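Local coordinates for protein D-alanyl-D-alanine carboxypeptidase (PDB 1XP4) that probably removes the C-terminal D-alanine from peptidoglycan precursor peptides as a serine-type D-Ala-D-Ala carboxypeptidase, thereby taking part in building the bacterial cell wall, at residues I12-A17 / T248-A253; G58-S63 / Y91-L96; L280-Q285 / D312-E317. All blocks are in the same frame, centred on the assembly; numbering follows the deposited sequence.

Contact 1: residues I12-A17 / T248-A253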
loop_
_atom_site.group_PDB
_atom_site.type_symbol
_atom_site.label_atom_id
_atom_site.label_comp_id
_atom_site.label_asym_id
_atom_site.label_seq_id
_atom_site.Cartn_x
_atom_site.Cartn_y
_atom_site.Cartn_z
ATOM N N ILE A 12 7.454 -14.572 13.234
ATOM C CA ILE A 12 8.247 -13.392 12.942
ATOM C C ILE A 12 8.730 -12.720 14.214
ATOM O O ILE A 12 8.021 -12.683 15.217
ATOM C CB ILE A 12 7.445 -12.388 12.092
ATOM C CG1 ILE A 12 8.371 -11.265 11.618
ATOM C CG2 ILE A 12 6.252 -11.855 12.889
ATOM C CD1 ILE A 12 7.935 -10.639 10.301
ATOM N N ALA A 13 9.948 -12.195 14.167
ATOM C CA ALA A 13 10.546 -11.528 15.316
ATOM C C ALA A 13 10.076 -10.078 15.397
ATOM O O ALA A 13 10.879 -9.135 15.364
ATOM C CB ALA A 13 12.061 -11.595 15.215
ATOM N N ALA A 14 8.762 -9.918 15.497
ATOM C CA ALA A 14 8.129 -8.606 15.586
ATOM C C ALA A 14 6.852 -8.812 16.389
ATOM O O ALA A 14 6.294 -9.909 16.380
ATOM C CB ALA A 14 7.802 -8.085 14.192
ATOM N N LYS A 15 6.390 -7.777 17.083
ATOM C CA LYS A 15 5.185 -7.913 17.889
ATOM C C LYS A 15 3.927 -8.023 17.050
ATOM O O LYS A 15 2.995 -8.727 17.428
ATOM C CB LYS A 15 5.041 -6.738 18.857
ATOM C CG LYS A 15 6.149 -6.655 19.877
ATOM C CD LYS A 15 5.719 -5.885 21.118
ATOM C CE LYS A 15 6.879 -5.755 22.109
ATOM N NZ LYS A 15 7.474 -7.080 22.467
ATOM N N HIS A 16 3.904 -7.339 15.910
ATOM C CA HIS A 16 2.729 -7.345 15.043
ATOM C C HIS A 16 3.134 -7.350 13.594
ATOM O O HIS A 16 4.084 -6.669 13.212
ATOM C CB HIS A 16 1.891 -6.097 15.286
ATOM C CG HIS A 16 1.567 -5.866 16.724
ATOM N ND1 HIS A 16 0.542 -6.524 17.367
ATOM C CD2 HIS A 16 2.163 -5.086 17.656
ATOM C CE1 HIS A 16 0.519 -6.157 18.637
ATOM N NE2 HIS A 16 1.494 -5.287 18.838
ATOM N N ALA A 17 2.399 -8.090 12.773
ATOM C CA ALA A 17 2.725 -8.136 11.359
ATOM C C ALA A 17 1.643 -8.806 10.532
ATOM O O ALA A 17 0.849 -9.595 11.049
ATOM C CB ALA A 17 4.059 -8.860 11.159
ATOM N N THR A 248 4.075 -6.009 2.808
ATOM C CA THR A 248 4.537 -6.439 4.117
ATOM C C THR A 248 4.429 -5.351 5.178
ATOM O O THR A 248 4.811 -4.199 4.949
ATOM C CB THR A 248 6.010 -6.915 3.999
ATOM O OG1 THR A 248 6.022 -8.304 3.655
ATOM C CG2 THR A 248 6.785 -6.694 5.292
ATOM N N VAL A 249 3.904 -5.728 6.338
ATOM C CA VAL A 249 3.870 -4.793 7.430
ATOM C C VAL A 249 4.449 -5.445 8.677
ATOM O O VAL A 249 3.928 -6.379 9.232
ATOM C CB VAL A 249 2.412 -4.434 7.629
ATOM C CG1 VAL A 249 2.286 -3.376 8.692
ATOM C CG2 VAL A 249 1.819 -3.916 6.324
ATOM N N VAL A 250 5.641 -4.981 9.086
ATOM C CA VAL A 250 6.269 -5.464 10.310
ATOM C C VAL A 250 6.316 -4.281 11.317
ATOM O O VAL A 250 7.092 -3.364 11.151
ATOM C CB VAL A 250 7.712 -5.887 9.937
ATOM C CG1 VAL A 250 8.643 -5.861 11.159
ATOM C CG2 VAL A 250 7.787 -7.265 9.315
ATOM N N LEU A 251 5.467 -4.285 12.391
ATOM C CA LEU A 251 5.565 -3.127 13.326
ATOM C C LEU A 251 5.630 -3.454 14.807
ATOM O O LEU A 251 4.804 -3.009 15.592
ATOM C CB LEU A 251 4.390 -2.153 13.220
ATOM C CG LEU A 251 3.305 -2.500 12.227
ATOM C CD1 LEU A 251 1.942 -2.605 12.888
ATOM C CD2 LEU A 251 3.160 -1.397 11.203
ATOM N N ASN A 252 6.586 -4.309 15.150
ATOM C CA ASN A 252 7.435 -3.885 16.215
ATOM C C ASN A 252 8.566 -4.876 16.361
ATOM O O ASN A 252 8.492 -5.847 17.106
ATOM C CB ASN A 252 6.621 -3.884 17.478
ATOM C CG ASN A 252 7.325 -2.984 18.443
ATOM O OD1 ASN A 252 6.697 -2.332 19.294
ATOM N ND2 ASN A 252 8.634 -2.862 18.254
ATOM N N ALA A 253 9.633 -4.690 15.525
ATOM C CA ALA A 253 10.571 -5.749 15.309
ATOM C C ALA A 253 11.364 -5.874 16.546
ATOM O O ALA A 253 11.695 -4.892 17.167
ATOM C CB ALA A 253 11.486 -5.412 14.142
#
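Ile-12 opens the contact with a purely apolar touch. Its CG1 lies anti to the backbone N (chi1 -171°), which carries Ile-12 CD1 out to CG2 of Val-250 at 3.5 Å, the two side chains crossing obliquely. Helix 262-277 packs against the same pair through Leu-270 and Thr-267. At Ala-13 the chain bends in an inverse gamma turn, closed by a weak bond from Ala-14 N to Ile-12 O, and the carbonyl of Ala-13 receives a CA-H...O contact from Ala-253. Ala-14 then draws close to the second segment, its CA 3.8 Å from that of Ala-253 in a single backbone bridge. Ala-14 CB also meets Val-250 CG1, the other methyl, at 3.9 Å, so that valine divides its two branches between Ile-12 and Ala-14. Lys-15 N donates to Asn-252 O at 2.9 Å; the donor stands above the carbonyl plane, 41° out of it. The side chains of Lys-15 and Asn-252 start alongside one another, Lys-15 CB 3.5 Å from Asn-252 CB, and the lysine chain then leads away. His-16 O, in turn, accepts from Leu-251 N at 2.9 Å, this time in the carbonyl plane. The imidazole turns an edge to Leu-251 O through CD2, while its ND1 is satisfied by the carbonyl of Asp-32. With Ala-17 regular pairing begins, as an antiparallel non-hydrogen-bonded pair with Val-250 (CA to CA 4.6 Å), and Val-249 goes on to bond Ile-18 of strand 17-21. The chemistry implies a join gripped by two main-chain bonds and backed by aliphatic contacts of Ile-12 and Ala-14 with Val-250. It attaches the N-terminal run to the core sheet, where the side chain of Leu-251 lies about 10 Å from that of Ser-41, the predicted acylated serine.

Contact 2: residues G58-S63 / Y91-L96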
loop_
_atom_site.group_PDB
_atom_site.type_symbol
_atom_site.label_atom_id
_atom_site.label_comp_id
_atom_site.label_asym_id
_atom_site.label_seq_id
_atom_site.Cartn_x
_atom_site.Cartn_y
_atom_site.Cartn_z
ATOM N N GLY A 58 -6.128 18.016 -9.509
ATOM C CA GLY A 58 -5.612 19.196 -10.175
ATOM C C GLY A 58 -5.391 20.445 -9.329
ATOM O O GLY A 58 -4.857 21.435 -9.840
ATOM N N SER A 59 -5.790 20.419 -8.057
ATOM C CA SER A 59 -5.616 21.571 -7.178
ATOM C C SER A 59 -4.140 21.919 -6.948
ATOM O O SER A 59 -3.811 23.053 -6.607
ATOM C CB SER A 59 -6.340 21.344 -5.842
ATOM O OG SER A 59 -6.027 20.090 -5.264
ATOM N N ILE A 60 -3.255 20.941 -7.121
ATOM C CA ILE A 60 -1.822 21.178 -6.998
ATOM C C ILE A 60 -1.154 20.396 -8.114
ATOM O O ILE A 60 -1.775 19.526 -8.719
ATOM C CB ILE A 60 -1.215 20.697 -5.653
ATOM C CG1 ILE A 60 -1.517 19.214 -5.434
ATOM C CG2 ILE A 60 -1.718 21.553 -4.526
ATOM C CD1 ILE A 60 -0.808 18.611 -4.246
ATOM N N THR A 61 0.105 20.713 -8.388
ATOM C CA THR A 61 0.851 20.028 -9.427
ATOM C C THR A 61 2.225 19.724 -8.868
ATOM O O THR A 61 2.638 20.312 -7.868
ATOM C CB THR A 61 1.018 20.906 -10.674
ATOM O OG1 THR A 61 1.862 22.022 -10.365
ATOM C CG2 THR A 61 -0.337 21.411 -11.158
ATOM N N LEU A 62 2.939 18.814 -9.516
ATOM C CA LEU A 62 4.267 18.430 -9.062
ATOM C C LEU A 62 5.251 19.590 -8.931
ATOM O O LEU A 62 6.115 19.567 -8.058
ATOM C CB LEU A 62 4.845 17.356 -9.987
ATOM C CG LEU A 62 4.120 16.005 -9.855
ATOM C CD1 LEU A 62 4.575 15.035 -10.915
ATOM C CD2 LEU A 62 4.375 15.427 -8.473
ATOM N N SER A 63 5.123 20.611 -9.775
ATOM C CA SER A 63 6.055 21.740 -9.717
ATOM C C SER A 63 5.561 22.924 -8.895
ATOM O O SER A 63 6.218 23.967 -8.832
ATOM C CB SER A 63 6.377 22.218 -11.128
ATOM O OG SER A 63 5.267 22.894 -11.687
ATOM N N TYR A 91 9.568 25.008 -1.353
ATOM C CA TYR A 91 9.969 23.929 -2.219
ATOM C C TYR A 91 8.812 23.365 -3.011
ATOM O O TYR A 91 7.651 23.615 -2.711
ATOM C CB TYR A 91 10.636 22.815 -1.408
ATOM C CG TYR A 91 11.915 23.250 -0.736
ATOM C CD1 TYR A 91 11.888 23.921 0.490
ATOM C CD2 TYR A 91 13.154 23.058 -1.359
ATOM C CE1 TYR A 91 13.058 24.403 1.076
ATOM C CE2 TYR A 91 14.330 23.531 -0.780
ATOM C CZ TYR A 91 14.272 24.208 0.434
ATOM O OH TYR A 91 15.416 24.721 0.988
ATOM N N THR A 92 9.166 22.598 -4.029
ATOM C CA THR A 92 8.223 21.958 -4.922
ATOM C C THR A 92 7.463 20.808 -4.258
ATOM O O THR A 92 7.977 20.150 -3.348
ATOM C CB THR A 92 8.987 21.443 -6.166
ATOM O OG1 THR A 92 8.946 22.443 -7.186
ATOM C CG2 THR A 92 8.401 20.162 -6.687
ATOM N N VAL A 93 6.232 20.587 -4.708
ATOM C CA VAL A 93 5.412 19.498 -4.197
ATOM C C VAL A 93 6.210 18.209 -4.390
ATOM O O VAL A 93 6.359 17.410 -3.468
ATOM C CB VAL A 93 4.077 19.382 -4.984
ATOM C CG1 VAL A 93 3.455 18.007 -4.770
ATOM C CG2 VAL A 93 3.106 20.460 -4.532
ATOM N N GLU A 94 6.721 18.020 -5.601
ATOM C CA GLU A 94 7.509 16.844 -5.927
ATOM C C GLU A 94 8.721 16.765 -5.007
ATOM O O GLU A 94 9.114 15.686 -4.568
ATOM C CB GLU A 94 7.963 16.900 -7.392
ATOM C CG GLU A 94 8.819 15.715 -7.844
ATOM C CD GLU A 94 9.147 15.744 -9.337
ATOM O OE1 GLU A 94 9.739 16.739 -9.805
ATOM O OE2 GLU A 94 8.815 14.768 -10.046
ATOM N N GLU A 95 9.313 17.910 -4.704
ATOM C CA GLU A 95 10.479 17.915 -3.842
ATOM C C GLU A 95 10.131 17.434 -2.438
ATOM O O GLU A 95 10.838 16.598 -1.865
ATOM C CB GLU A 95 11.099 19.314 -3.807
ATOM C CG GLU A 95 11.572 19.771 -5.176
ATOM C CD GLU A 95 12.409 21.030 -5.127
ATOM O OE1 GLU A 95 11.879 22.090 -4.715
ATOM O OE2 GLU A 95 13.602 20.954 -5.507
ATOM N N LEU A 96 9.037 17.949 -1.889
ATOM C CA LEU A 96 8.606 17.545 -0.555
ATOM C C LEU A 96 8.167 16.085 -0.559
ATOM O O LEU A 96 8.455 15.331 0.371
ATOM C CB LEU A 96 7.466 18.438 -0.081
ATOM C CG LEU A 96 7.845 19.908 0.067
ATOM C CD1 LEU A 96 6.613 20.710 0.447
ATOM C CD2 LEU A 96 8.942 20.052 1.119
#
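One straight hydrogen bond grips the best-held polar atom, the amide N of Thr-92: it donates to Glu-95 OE1 at 2.8 Å, with an angle of 172° at the hydrogen. The carboxylate oxygen uses its anti lone pair, the one turned away from OE2. Thr-92 sits at the N-cap of helix 93-103 and its own side chain makes no capping bond, so this is one half of a capping box, in which Glu-95 bonds back to the N-cap amide; the carbonyl of Thr-92 takes up the first regular helical bond, from Leu-96 N. A further first-turn amide, Glu-94 N, is taken up by Leu-62 O of the loop at 3.0 Å, although the position of that oxygen is less certain than the rest. Around this bond aliphatic carbons meet both side chains and carbonyl oxygens. The side chains of Leu-62 and Glu-94 cross obliquely, Leu-62 CD2 coming to 4.0 Å from Glu-94 CB. Val-93 CB lies 3.4 Å from Thr-61 O, and Val-93 CG1 reaches Ile-60 CD1 at 4.3 Å. Ile-60 also packs on Ala-54 and Leu-55 of helix 44-57 and on Ile-116 of helix 106-117. Chemically, the loop probably complements the positive end of the helix dipole with a main-chain carbonyl, and the nearby carboxylate of Glu-95 would add to that effect.

Contact 3: residues L280-Q285 / D312-E317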
loop_
_atom_site.group_PDB
_atom_site.type_symbol
_atom_site.label_atom_id
_atom_site.label_comp_id
_atom_site.label_asym_id
_atom_site.label_seq_id
_atom_site.Cartn_x
_atom_site.Cartn_y
_atom_site.Cartn_z
ATOM N N LEU A 280 2.092 -18.836 -7.549
ATOM C CA LEU A 280 1.057 -18.424 -8.491
ATOM C C LEU A 280 0.944 -19.473 -9.588
ATOM O O LEU A 280 1.825 -19.566 -10.442
ATOM C CB LEU A 280 1.399 -17.077 -9.141
ATOM C CG LEU A 280 1.389 -15.784 -8.326
ATOM C CD1 LEU A 280 1.779 -14.634 -9.237
ATOM C CD2 LEU A 280 0.004 -15.544 -7.717
ATOM N N ARG A 281 -0.122 -20.267 -9.562
ATOM C CA ARG A 281 -0.319 -21.278 -10.589
ATOM C C ARG A 281 -1.233 -20.670 -11.644
ATOM O O ARG A 281 -2.277 -20.114 -11.312
ATOM C CB ARG A 281 -0.959 -22.537 -9.996
ATOM C CG ARG A 281 -0.989 -23.708 -10.974
ATOM C CD ARG A 281 -1.560 -24.993 -10.373
ATOM N NE ARG A 281 -1.499 -26.096 -11.336
ATOM C CZ ARG A 281 -2.000 -27.311 -11.125
ATOM N NH1 ARG A 281 -2.606 -27.589 -9.976
ATOM N NH2 ARG A 281 -1.901 -28.248 -12.065
ATOM N N LYS A 282 -0.832 -20.747 -12.912
ATOM C CA LYS A 282 -1.642 -20.195 -13.995
ATOM C C LYS A 282 -2.778 -21.164 -14.288
ATOM O O LYS A 282 -2.542 -22.340 -14.563
ATOM C CB LYS A 282 -0.785 -19.979 -15.249
ATOM C CG LYS A 282 -1.495 -19.242 -16.387
ATOM C CD LYS A 282 -0.511 -18.683 -17.415
ATOM C CE LYS A 282 0.333 -19.777 -18.057
ATOM N NZ LYS A 282 1.367 -19.228 -18.980
ATOM N N ILE A 283 -4.012 -20.668 -14.217
ATOM C CA ILE A 283 -5.185 -21.503 -14.459
ATOM C C ILE A 283 -5.806 -21.313 -15.836
ATOM O O ILE A 283 -6.322 -22.263 -16.420
ATOM C CB ILE A 283 -6.287 -21.264 -13.397
ATOM C CG1 ILE A 283 -6.712 -19.793 -13.394
ATOM C CG2 ILE A 283 -5.791 -21.711 -12.035
ATOM C CD1 ILE A 283 -7.940 -19.508 -12.544
ATOM N N VAL A 284 -5.775 -20.087 -16.346
ATOM C CA VAL A 284 -6.332 -19.808 -17.662
ATOM C C VAL A 284 -5.319 -19.029 -18.483
ATOM O O VAL A 284 -4.645 -18.129 -17.982
ATOM C CB VAL A 284 -7.654 -19.001 -17.576
ATOM C CG1 VAL A 284 -8.250 -18.815 -18.969
ATOM C CG2 VAL A 284 -8.641 -19.723 -16.683
ATOM N N GLN A 285 -5.220 -19.398 -19.752
ATOM C CA GLN A 285 -4.293 -18.782 -20.681
ATOM C C GLN A 285 -5.028 -17.709 -21.461
ATOM O O GLN A 285 -6.210 -17.857 -21.777
ATOM C CB GLN A 285 -3.777 -19.844 -21.646
ATOM C CG GLN A 285 -2.319 -19.737 -22.009
ATOM C CD GLN A 285 -1.539 -20.941 -21.524
ATOM O OE1 GLN A 285 -2.114 -22.013 -21.290
ATOM N NE2 GLN A 285 -0.220 -20.783 -21.379
ATOM N N ASP A 312 -3.208 -13.179 -18.971
ATOM C CA ASP A 312 -3.070 -14.489 -18.322
ATOM C C ASP A 312 -3.610 -14.428 -16.852
ATOM O O ASP A 312 -3.298 -13.521 -16.101
ATOM C CB ASP A 312 -1.555 -14.858 -18.324
ATOM C CG ASP A 312 -1.117 -15.659 -19.579
ATOM O OD1 ASP A 312 -1.977 -16.077 -20.321
ATOM O OD2 ASP A 312 0.074 -15.879 -19.780
ATOM N N ILE A 313 -4.371 -15.430 -16.427
ATOM C CA ILE A 313 -4.921 -15.449 -15.084
ATOM C C ILE A 313 -4.189 -16.417 -14.167
ATOM O O ILE A 313 -4.016 -17.591 -14.493
ATOM C CB ILE A 313 -6.421 -15.802 -15.120
ATOM C CG1 ILE A 313 -7.166 -14.753 -15.953
ATOM C CG2 ILE A 313 -6.990 -15.856 -13.704
ATOM C CD1 ILE A 313 -8.662 -14.981 -16.052
ATOM N N TYR A 314 -3.752 -15.896 -13.022
ATOM C CA TYR A 314 -3.052 -16.680 -12.010
ATOM C C TYR A 314 -3.803 -16.580 -10.682
ATOM O O TYR A 314 -4.575 -15.642 -10.459
ATOM C CB TYR A 314 -1.618 -16.169 -11.801
ATOM C CG TYR A 314 -0.687 -16.357 -12.975
ATOM C CD1 TYR A 314 -0.755 -15.524 -14.088
ATOM C CD2 TYR A 314 0.276 -17.364 -12.964
ATOM C CE1 TYR A 314 0.120 -15.685 -15.165
ATOM C CE2 TYR A 314 1.156 -17.537 -14.033
ATOM C CZ TYR A 314 1.073 -16.693 -15.130
ATOM O OH TYR A 314 1.946 -16.855 -16.184
ATOM N N LEU A 315 -3.564 -17.554 -9.809
ATOM C CA LEU A 315 -4.183 -17.597 -8.487
ATOM C C LEU A 315 -3.122 -17.974 -7.471
ATOM O O LEU A 315 -2.158 -18.667 -7.802
ATOM C CB LEU A 315 -5.282 -18.652 -8.432
ATOM C CG LEU A 315 -6.464 -18.578 -9.390
ATOM C CD1 LEU A 315 -7.357 -19.733 -9.080
ATOM C CD2 LEU A 315 -7.220 -17.277 -9.240
ATOM N N ILE A 316 -3.296 -17.515 -6.236
ATOM C CA ILE A 316 -2.356 -17.857 -5.184
ATOM C C ILE A 316 -2.717 -19.273 -4.750
ATOM O O ILE A 316 -3.891 -19.583 -4.579
ATOM C CB ILE A 316 -2.493 -16.929 -3.969
ATOM C CG1 ILE A 316 -2.434 -15.475 -4.409
ATOM C CG2 ILE A 316 -1.360 -17.195 -2.987
ATOM C CD1 ILE A 316 -2.438 -14.523 -3.248
ATOM N N GLU A 317 -1.718 -20.132 -4.585
ATOM C CA GLU A 317 -1.967 -21.507 -4.170
ATOM C C GLU A 317 -0.896 -21.957 -3.181
ATOM O O GLU A 317 0.301 -21.768 -3.415
ATOM C CB GLU A 317 -1.974 -22.437 -5.392
ATOM C CG GLU A 317 -2.290 -23.902 -5.081
ATOM C CD GLU A 317 -2.199 -24.801 -6.314
ATOM O OE1 GLU A 317 -1.193 -24.696 -7.051
ATOM O OE2 GLU A 317 -3.121 -25.620 -6.541
#
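Four main-chain hydrogen bonds join these antiparallel strands. Arg-281 and Leu-315 form a hydrogen-bonded pair: Arg-281 N gives to Leu-315 O at 3.1 Å, nearly along the C=O axis, and Leu-315 N returns a bond to Arg-281 O at 3.2 Å. Next, the exchange is split. Ile-313 O accepts from Ile-283 N at 3.1 Å, but Ile-313 N donates to Val-284 O, also at 3.1 Å. Two residues of one strand thus serve a single residue of the other, and Ile-283 takes a near-helical psi of -35° to allow it. The Ile-283 side chain crosses that of Leu-315 at about a right angle, Ile-283 CD1 lying 3.5 Å from Leu-315 CD1; Phe-369 of strand 368-373 touches Leu-315 and Ile-313. On the face of Leu-280, Lys-282 and Tyr-314, the lysine lies along the phenol ring, Lys-282 CB over its face in a CH-pi contact, 3.8 Å from the Tyr-314 centroid. A bend at chi3 leads Lys-282 NZ toward Asp-312 OD2 in a long salt bridge of 3.7 Å, while Asp-312 OD1 accepts from Gln-286 N. Another long salt bridge, 4.0 Å, runs from Arg-281 NH1 to Glu-317 OE2, at the guanidinium edge and in its plane. The split at Ile-283 and Val-284, both facing Ile-313, is a classic beta bulge, here in an antiparallel strand pair of the C-terminal PBP5-type domain.

From the N terminus, the run 12-17 leads into strand 17-21, and contact 1 is completed only when the chain returns as strand 244-253, closing a loop of 230 residues. Contact 2 is nested inside that loop and closes a much shorter one of 27 residues, between the end of helix 44-57 and the start of helix 93-103. Contact 1 belongs to the five-stranded sheet and contact 2 to the helical side, their centres 33 Å apart. After helix 262-277, contact 3 follows in series, closing a 26-residue loop in the C-terminal domain; its strand 313-318 reaches the first domain, Ile-316 touching Lys-26 and Leu-28 of strand 26-31. None crosses another.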